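Local coordinates for protein trichothecene 3-O-acetyltransferase (Gibberella zeae, PDB 2RKV) that transfers the acetyl group of acetyl-CoA to the 3-hydroxyl of trichothecene mycotoxins, as a member of the BAHD acyltransferase superfamily, at residues 383-386 / 387-390; 164-167 / 168-171; 432-435 / 436-440. One frame throughout, in Å; residues are numbered along the deposited sequence.

Contact 1: residues 383-386 / 387-390; sequences VGLW and DYDF
The phenol ring of Tyr-388 folds back over the peptide that joins Gly-384 to Leu-385, and the carbonyl oxygen of Gly-384 meets one ring face near its rim, 3.2 Å from CE1 of Tyr-388. That same oxygen accepts the backbone N of Asp-387 at 3.0 Å with a fairly straight N-H...O angle of 160°, the three-residue closure of a 3-10 turn. Asp-387 adds its CB, 3.5 Å from Gly-384 O, on the exposed side of the turn. A second, weak bond runs from Tyr-388 N to Leu-385 O over 3.4 Å and carries the turn one residue further.

Tyr-388 reaches this place because its CG lies beside its own backbone N (chi1 -43°), which swings the ring back along the chain. One flank of the ring then meets Leu-385, whose CD2 sits 3.6 Å from Tyr-388 CE2, while the hydroxyl OH ends 3.5 Å from CA of Gly-384, where the absence of a side chain permits so close an approach. The buried hydroxyl is bonded to Asp-165 and Arg-169.

Directly after the turn, Asp-389 and Phe-390 open the sequence DFGLG, which probably corresponds to the DFGWG motif of BAHD enzymes, and Asp-389 forms salt bridges with Arg-176 and Lys-396. The turn occupies the loop between strands 375-379 and 399-401: helix 161-176 lies along Tyr-388, strands 20-28 and 399-401 receive Leu-385, and the indole of Trp-386 reaches Val-400 and the loop at Pro-416.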
loop_
_atom_site.group_PDB
_atom_site.type_symbol
_atom_site.label_atom_id
_atom_site.label_comp_id
_atom_site.label_asym_id
_atom_site.label_seq_id
_atom_site.Cartn_x
_atom_site.Cartn_y
_atom_site.Cartn_z
ATOM N N VAL A 383 -1.541 -6.027 -7.933
ATOM C CA VAL A 383 -2.721 -6.564 -7.234
ATOM C C VAL A 383 -3.930 -6.619 -8.171
ATOM O O VAL A 383 -3.957 -5.946 -9.212
ATOM C CB VAL A 383 -3.018 -5.868 -5.875
ATOM C CG1 VAL A 383 -1.791 -5.941 -4.964
ATOM C CG2 VAL A 383 -3.479 -4.445 -6.054
ATOM N N GLY A 384 -4.916 -7.426 -7.797
ATOM C CA GLY A 384 -5.950 -7.856 -8.744
ATOM C C GLY A 384 -7.265 -7.098 -8.755
ATOM O O GLY A 384 -8.229 -7.560 -9.365
ATOM N N LEU A 385 -7.287 -5.926 -8.114
ATOM C CA LEU A 385 -8.525 -5.183 -7.829
ATOM C C LEU A 385 -9.372 -4.797 -9.040
ATOM O O LEU A 385 -10.599 -4.699 -8.929
ATOM C CB LEU A 385 -8.220 -3.951 -6.970
ATOM C CG LEU A 385 -7.798 -4.268 -5.535
ATOM C CD1 LEU A 385 -7.087 -3.073 -4.909
ATOM C CD2 LEU A 385 -9.003 -4.703 -4.690
ATOM N N TRP A 386 -8.729 -4.571 -10.190
ATOM C CA TRP A 386 -9.456 -4.231 -11.421
ATOM C C TRP A 386 -10.389 -5.344 -11.932
ATOM O O TRP A 386 -11.233 -5.103 -12.814
ATOM C CB TRP A 386 -8.483 -3.854 -12.539
ATOM C CG TRP A 386 -7.873 -2.499 -12.435
ATOM C CD1 TRP A 386 -6.690 -2.175 -11.831
ATOM C CD2 TRP A 386 -8.387 -1.282 -12.997
ATOM N NE1 TRP A 386 -6.444 -0.826 -11.967
ATOM C CE2 TRP A 386 -7.469 -0.254 -12.676
ATOM C CE3 TRP A 386 -9.542 -0.958 -13.730
ATOM C CZ2 TRP A 386 -7.658 1.075 -13.074
ATOM C CZ3 TRP A 386 -9.729 0.365 -14.131
ATOM C CH2 TRP A 386 -8.795 1.364 -13.796
ATOM N N ASP A 387 -10.244 -6.548 -11.382
ATOM C CA ASP A 387 -11.004 -7.689 -11.886
ATOM C C ASP A 387 -12.283 -8.003 -11.107
ATOM O O ASP A 387 -13.060 -8.868 -11.525
ATOM C CB ASP A 387 -10.121 -8.936 -11.937
ATOM C CG ASP A 387 -10.617 -9.954 -12.937
ATOM O OD1 ASP A 387 -10.983 -9.558 -14.066
ATOM O OD2 ASP A 387 -10.639 -11.150 -12.587
ATOM N N TYR A 388 -12.515 -7.308 -9.990
ATOM C CA TYR A 388 -13.628 -7.695 -9.088
ATOM C C TYR A 388 -14.909 -6.905 -9.346
ATOM O O TYR A 388 -14.872 -5.677 -9.440
ATOM C CB TYR A 388 -13.242 -7.592 -7.598
ATOM C CG TYR A 388 -11.850 -8.127 -7.267
ATOM C CD1 TYR A 388 -11.309 -9.215 -7.962
ATOM C CD2 TYR A 388 -11.085 -7.535 -6.267
ATOM C CE1 TYR A 388 -10.012 -9.679 -7.682
ATOM C CE2 TYR A 388 -9.800 -7.994 -5.968
ATOM C CZ TYR A 388 -9.277 -9.069 -6.675
ATOM O OH TYR A 388 -8.007 -9.520 -6.394
ATOM N N ASP A 389 -16.030 -7.623 -9.435
ATOM C CA ASP A 389 -17.335 -7.007 -9.712
ATOM C C ASP A 389 -18.298 -7.133 -8.531
ATOM O O ASP A 389 -19.347 -6.493 -8.512
ATOM C CB ASP A 389 -17.966 -7.618 -10.963
ATOM C CG ASP A 389 -18.163 -9.120 -10.844
ATOM O OD1 ASP A 389 -19.089 -9.546 -10.137
ATOM O OD2 ASP A 389 -17.391 -9.881 -11.469
ATOM N N PHE A 390 -17.953 -7.987 -7.568
ATOM C CA PHE A 390 -18.778 -8.182 -6.361
ATOM C C PHE A 390 -20.240 -8.580 -6.623
ATOM O O PHE A 390 -21.105 -8.342 -5.778
ATOM C CB PHE A 390 -18.718 -6.947 -5.444
ATOM C CG PHE A 390 -17.325 -6.591 -5.010
ATOM C CD1 PHE A 390 -16.568 -5.691 -5.759
ATOM C CD2 PHE A 390 -16.768 -7.174 -3.876
ATOM C CE1 PHE A 390 -15.257 -5.370 -5.374
ATOM C CE2 PHE A 390 -15.469 -6.865 -3.475
ATOM C CZ PHE A 390 -14.712 -5.957 -4.229
#

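Contact 2: residues 164-167 / 168-171; sequences QDAV and IRLL
Gln-164 and Ile-168 run side by side from successive turns of one helix, with CG of Gln-164 3.9 Å from CD1 of Ile-168. CG1 of Ile-168, turned beside its backbone N, also comes to 3.1 Å from the carbonyl oxygen of Gln-164, which the backbone N of Ile-168 already uses as acceptor. The amide of Gln-164 is taken up by another part of the chain: its NE2 binds the carbonyl of Thr-21, and Val-152 of strand 147-155 lies against this same flank.

Asp-165 supplies the charged side of the contact. In one of the two deposited conformers of Arg-169, OD2 of Asp-165 lies 3.0 Å from NH2, in the guanidinium plane at its edge; the N-H points only poorly at the oxygen (139°), giving that copy a salt bridge whose hydrogen bond is weak. Carboxylate and guanidinium planes are nearly perpendicular, 81° apart, and only OD2 and NH2 come within bonding distance. Both oxygens of this buried acid have further partners: OD1 bonds the hydroxyl of Tyr-388, as NH2 of Arg-169 does too, and OD2 the backbone N of Gly-384.

These residues belong to helix 161-176, which starts shortly after the HXXXD motif of BAHD enzymes, whose histidine, His-156, lines the T-2 toxin pocket.

Ala-166 lies under the guanidinium, its CA 3.5 Å from NH1 of Arg-169 over one face. A bend in the arginine chain at chi3 (60°) turns the group back along the helix toward Asp-165 and over Ala-166, and NH1 continues to Asn-304. Val-167 faces helix 35-52 together with Leu-170 and Leu-171, all three meeting Phe-49, while its carbonyl oxygen accepts the N of Leu-171 at 2.9 Å.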
loop_
_atom_site.group_PDB
_atom_site.type_symbol
_atom_site.label_atom_id
_atom_site.label_comp_id
_atom_site.label_asym_id
_atom_site.label_seq_id
_atom_site.Cartn_x
_atom_site.Cartn_y
_atom_site.Cartn_z
ATOM N N GLN A 164 -4.569 -7.724 1.720
ATOM C CA GLN A 164 -5.842 -7.005 1.605
ATOM C C GLN A 164 -6.527 -7.362 0.295
ATOM O O GLN A 164 -7.740 -7.604 0.260
ATOM C CB GLN A 164 -5.599 -5.495 1.695
ATOM C CG GLN A 164 -6.876 -4.655 1.837
ATOM C CD GLN A 164 -6.569 -3.280 2.418
ATOM O OE1 GLN A 164 -5.633 -3.131 3.209
ATOM N NE2 GLN A 164 -7.350 -2.271 2.025
ATOM N N ASP A 165 -5.740 -7.432 -0.781
ATOM C CA ASP A 165 -6.265 -7.839 -2.083
ATOM C C ASP A 165 -6.840 -9.263 -1.990
ATOM O O ASP A 165 -7.920 -9.538 -2.527
ATOM C CB ASP A 165 -5.149 -7.777 -3.140
ATOM C CG ASP A 165 -5.638 -8.119 -4.546
ATOM O OD1 ASP A 165 -6.768 -7.733 -4.909
ATOM O OD2 ASP A 165 -4.868 -8.740 -5.314
ATOM N N ALA A 166 -6.125 -10.162 -1.306
ATOM C CA ALA A 166 -6.588 -11.549 -1.158
ATOM C C ALA A 166 -7.945 -11.601 -0.448
ATOM O O ALA A 166 -8.846 -12.317 -0.887
ATOM C CB ALA A 166 -5.552 -12.376 -0.414
ATOM N N VAL A 167 -8.089 -10.795 0.603
ATOM C CA VAL A 167 -9.343 -10.694 1.370
ATOM C C VAL A 167 -10.473 -10.138 0.488
ATOM O O VAL A 167 -11.589 -10.701 0.439
ATOM C CB VAL A 167 -9.130 -9.839 2.650
ATOM C CG1 VAL A 167 -10.460 -9.520 3.353
ATOM C CG2 VAL A 167 -8.197 -10.586 3.626
ATOM N N ILE A 168 -10.176 -9.051 -0.224
ATOM C CA ILE A 168 -11.162 -8.393 -1.095
ATOM C C ILE A 168 -11.621 -9.326 -2.232
ATOM O O ILE A 168 -12.813 -9.400 -2.540
ATOM C CB ILE A 168 -10.646 -7.037 -1.634
ATOM C CG1 ILE A 168 -10.346 -6.091 -0.464
ATOM C CG2 ILE A 168 -11.666 -6.410 -2.599
ATOM C CD1 ILE A 168 -9.644 -4.796 -0.861
ATOM N N ARG A 169 -10.667 -10.047 -2.819
ATOM C CA ARG A 169 -10.949 -11.025 -3.865
ATOM C C ARG A 169 -11.974 -12.059 -3.389
ATOM O O ARG A 169 -12.927 -12.380 -4.107
ATOM C CB ARG A 169 -9.645 -11.711 -4.291
ATOM C CG ARG A 169 -9.779 -12.819 -5.323
ATOM C CD ARG A 169 -8.458 -13.022 -6.069
ATOM N NE ARG A 169 -7.346 -13.379 -5.185
ATOM C CZ ARG A 169 -6.316 -12.584 -4.887
ATOM N NH1 ARG A 169 -5.354 -13.023 -4.083
ATOM N NH2 ARG A 169 -6.232 -11.357 -5.388
ATOM N N LEU A 170 -11.770 -12.584 -2.182
ATOM C CA LEU A 170 -12.701 -13.570 -1.624
ATOM C C LEU A 170 -14.030 -12.923 -1.255
ATOM O O LEU A 170 -15.094 -13.544 -1.383
ATOM C CB LEU A 170 -12.098 -14.286 -0.416
ATOM C CG LEU A 170 -10.909 -15.218 -0.706
ATOM C CD1 LEU A 170 -10.642 -16.103 0.506
ATOM C CD2 LEU A 170 -11.172 -16.093 -1.948
ATOM N N LEU A 171 -13.987 -11.669 -0.806
ATOM C CA LEU A 171 -15.240 -10.963 -0.562
ATOM C C LEU A 171 -16.038 -10.878 -1.872
ATOM O O LEU A 171 -17.259 -11.083 -1.868
ATOM C CB LEU A 171 -15.003 -9.575 0.037
ATOM C CG LEU A 171 -16.227 -8.650 0.129
ATOM C CD1 LEU A 171 -17.368 -9.291 0.944
ATOM C CD2 LEU A 171 -15.822 -7.294 0.711
#

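Contact 3: residues 432-435 / 436-440; sequences EDMD and RLKAD
Glu-432 and Arg-436, one helical turn apart, form an i to i+4 salt bridge on the outer face of the amphipathic helix 431-439. The opposite charges lie side by side: NH1 of Arg-436 gives a hydrogen bond of 3.2 Å to OE2 of Glu-432, received on the anti lone pair, and the oxygen stands 17° out of the guanidinium plane. Glu-432 holds its CG between its backbone N and carbonyl carbon (chi1 63°), an unusual choice in a helix, and from there extends alongside the outstretched arginine. The aliphatic part of Arg-436 meanwhile rests on the backbone, its CG 3.2 Å from the carbonyl oxygen of Glu-432.

The inward side is tighter and mostly apolar. Leu-437 packs between strand 423-430 and helix 261-277, and Met-434 against strands 229-236 and 423-430. On this side the bond from Leu-437 N to Asp-433 O is short, 2.8 Å, whereas that from Ala-439 N to Asp-435 O, toward the helix end, is weak. Met-434 CG also touches CD of Lys-438 at 3.9 Å, and the ammonium of Lys-438 makes a cation-pi contact with Tyr-449. The buried acid Asp-433 forms salt bridges with Arg-280 and Arg-277, which probably offset its charge, and past the last turn Asp-440 takes the N-cap position of helix 441-444.

On the looser side, water takes part. One water adds a link between OD1 of Asp-433 and NH1 of Arg-436. Between Asp-435 and Lys-438, whose OD1 and NZ are 4.9 Å apart, water stands in for direct charge pairing: it accepts a hydrogen bond from NZ of Lys-438 at 3.0 Å and donates to OD1 of Asp-435 at 2.7 Å.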
loop_
_atom_site.group_PDB
_atom_site.type_symbol
_atom_site.label_atom_id
_atom_site.label_comp_id
_atom_site.label_asym_id
_atom_site.label_seq_id
_atom_site.Cartn_x
_atom_site.Cartn_y
_atom_site.Cartn_z
ATOM N N GLU A 432 7.617 22.991 -3.078
ATOM C CA GLU A 432 8.621 23.461 -4.030
ATOM C C GLU A 432 9.117 22.352 -4.962
ATOM O O GLU A 432 9.383 22.608 -6.130
ATOM C CB GLU A 432 9.765 24.226 -3.354
ATOM C CG GLU A 432 10.616 23.450 -2.378
ATOM C CD GLU A 432 11.594 24.356 -1.651
ATOM O OE1 GLU A 432 11.428 24.538 -0.431
ATOM O OE2 GLU A 432 12.514 24.898 -2.302
ATOM N N ASP A 433 9.198 21.126 -4.434
ATOM C CA ASP A 433 9.482 19.930 -5.234
ATOM C C ASP A 433 8.344 19.593 -6.192
ATOM O O ASP A 433 8.573 19.348 -7.376
ATOM C CB ASP A 433 9.739 18.729 -4.320
ATOM C CG ASP A 433 11.086 18.792 -3.624
ATOM O OD1 ASP A 433 11.875 19.732 -3.884
ATOM O OD2 ASP A 433 11.355 17.896 -2.804
ATOM N N MET A 434 7.116 19.572 -5.677
ATOM C CA MET A 434 5.957 19.281 -6.515
ATOM C C MET A 434 5.812 20.273 -7.671
ATOM O O MET A 434 5.574 19.867 -8.811
ATOM C CB MET A 434 4.674 19.229 -5.678
ATOM C CG MET A 434 3.454 18.754 -6.458
ATOM S SD MET A 434 3.482 16.967 -6.775
ATOM C CE MET A 434 2.947 16.355 -5.176
ATOM N N ASP A 435 5.966 21.566 -7.372
ATOM C CA ASP A 435 5.823 22.610 -8.392
ATOM C C ASP A 435 6.883 22.478 -9.479
ATOM O O ASP A 435 6.570 22.571 -10.669
ATOM C CB ASP A 435 5.876 24.010 -7.767
ATOM C CG ASP A 435 4.678 24.311 -6.881
ATOM O OD1 ASP A 435 3.594 23.718 -7.090
ATOM O OD2 ASP A 435 4.828 25.148 -5.965
ATOM N N ARG A 436 8.129 22.247 -9.067
ATOM C CA ARG A 436 9.237 22.078 -10.012
ATOM C C ARG A 436 9.068 20.808 -10.843
ATOM O O ARG A 436 9.355 20.797 -12.044
ATOM C CB ARG A 436 10.580 22.059 -9.286
ATOM C CG ARG A 436 10.991 23.424 -8.747
ATOM C CD ARG A 436 12.347 23.381 -8.071
ATOM N NE ARG A 436 12.806 24.734 -7.750
ATOM C CZ ARG A 436 13.078 25.182 -6.526
ATOM N NH1 ARG A 436 12.977 24.391 -5.465
ATOM N NH2 ARG A 436 13.478 26.439 -6.364
ATOM N N LEU A 437 8.601 19.738 -10.198
ATOM C CA LEU A 437 8.377 18.475 -10.892
ATOM C C LEU A 437 7.353 18.650 -12.004
ATOM O O LEU A 437 7.572 18.214 -13.126
ATOM C CB LEU A 437 7.931 17.379 -9.915
ATOM C CG LEU A 437 7.979 15.940 -10.434
ATOM C CD1 LEU A 437 9.405 15.503 -10.732
ATOM C CD2 LEU A 437 7.327 15.010 -9.419
ATOM N N LYS A 438 6.245 19.318 -11.684
ATOM C CA LYS A 438 5.151 19.510 -12.623
ATOM C C LYS A 438 5.560 20.340 -13.839
ATOM O O LYS A 438 4.952 20.228 -14.901
ATOM C CB LYS A 438 3.950 20.154 -11.917
ATOM C CG LYS A 438 3.220 19.208 -10.964
ATOM C CD LYS A 438 2.275 19.947 -10.021
ATOM C CE LYS A 438 1.171 20.667 -10.780
ATOM N NZ LYS A 438 0.266 21.400 -9.854
ATOM N N ALA A 439 6.590 21.168 -13.667
ATOM C CA ALA A 439 7.085 22.044 -14.731
ATOM C C ALA A 439 8.337 21.489 -15.416
ATOM O O ALA A 439 8.813 22.065 -16.400
ATOM C CB ALA A 439 7.346 23.445 -14.185
ATOM N N ASP A 440 8.851 20.368 -14.908
ATOM C CA ASP A 440 10.070 19.745 -15.442
ATOM C C ASP A 440 9.790 18.968 -16.735
ATOM O O ASP A 440 9.024 17.998 -16.725
ATOM C CB ASP A 440 10.705 18.851 -14.368
ATOM C CG ASP A 440 11.996 18.179 -14.829
ATOM O OD1 ASP A 440 11.940 17.314 -15.725
ATOM O OD2 ASP A 440 13.062 18.483 -14.261
HETATM O O HOH W 1 13.287 21.543 -5.317
HETATM O O HOH W 2 2.366 23.584 -9.506
#

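In the fold
Contacts 1 and 2 form one cluster, their centres about 9 Å apart. The hydroxyl OH of Tyr-388 joins them, 2.6 Å from OD1 of Asp-165 and 2.7 Å from NH2 of Arg-169, and Phe-390 CZ packs on Ile-168 CG2 at 3.5 Å. This cluster borders the active site without entering either ligand pocket: the side chain of Gln-164 is about 8 Å from the bound T-2 toxin, and those of Asp-165 and Leu-385 are about 9 and 11 Å from coenzyme A. Contact 3 is remote, its centre about 33 Å from that of contact 1 and about 37 Å from that of contact 2, across the chain's centre from contact 2.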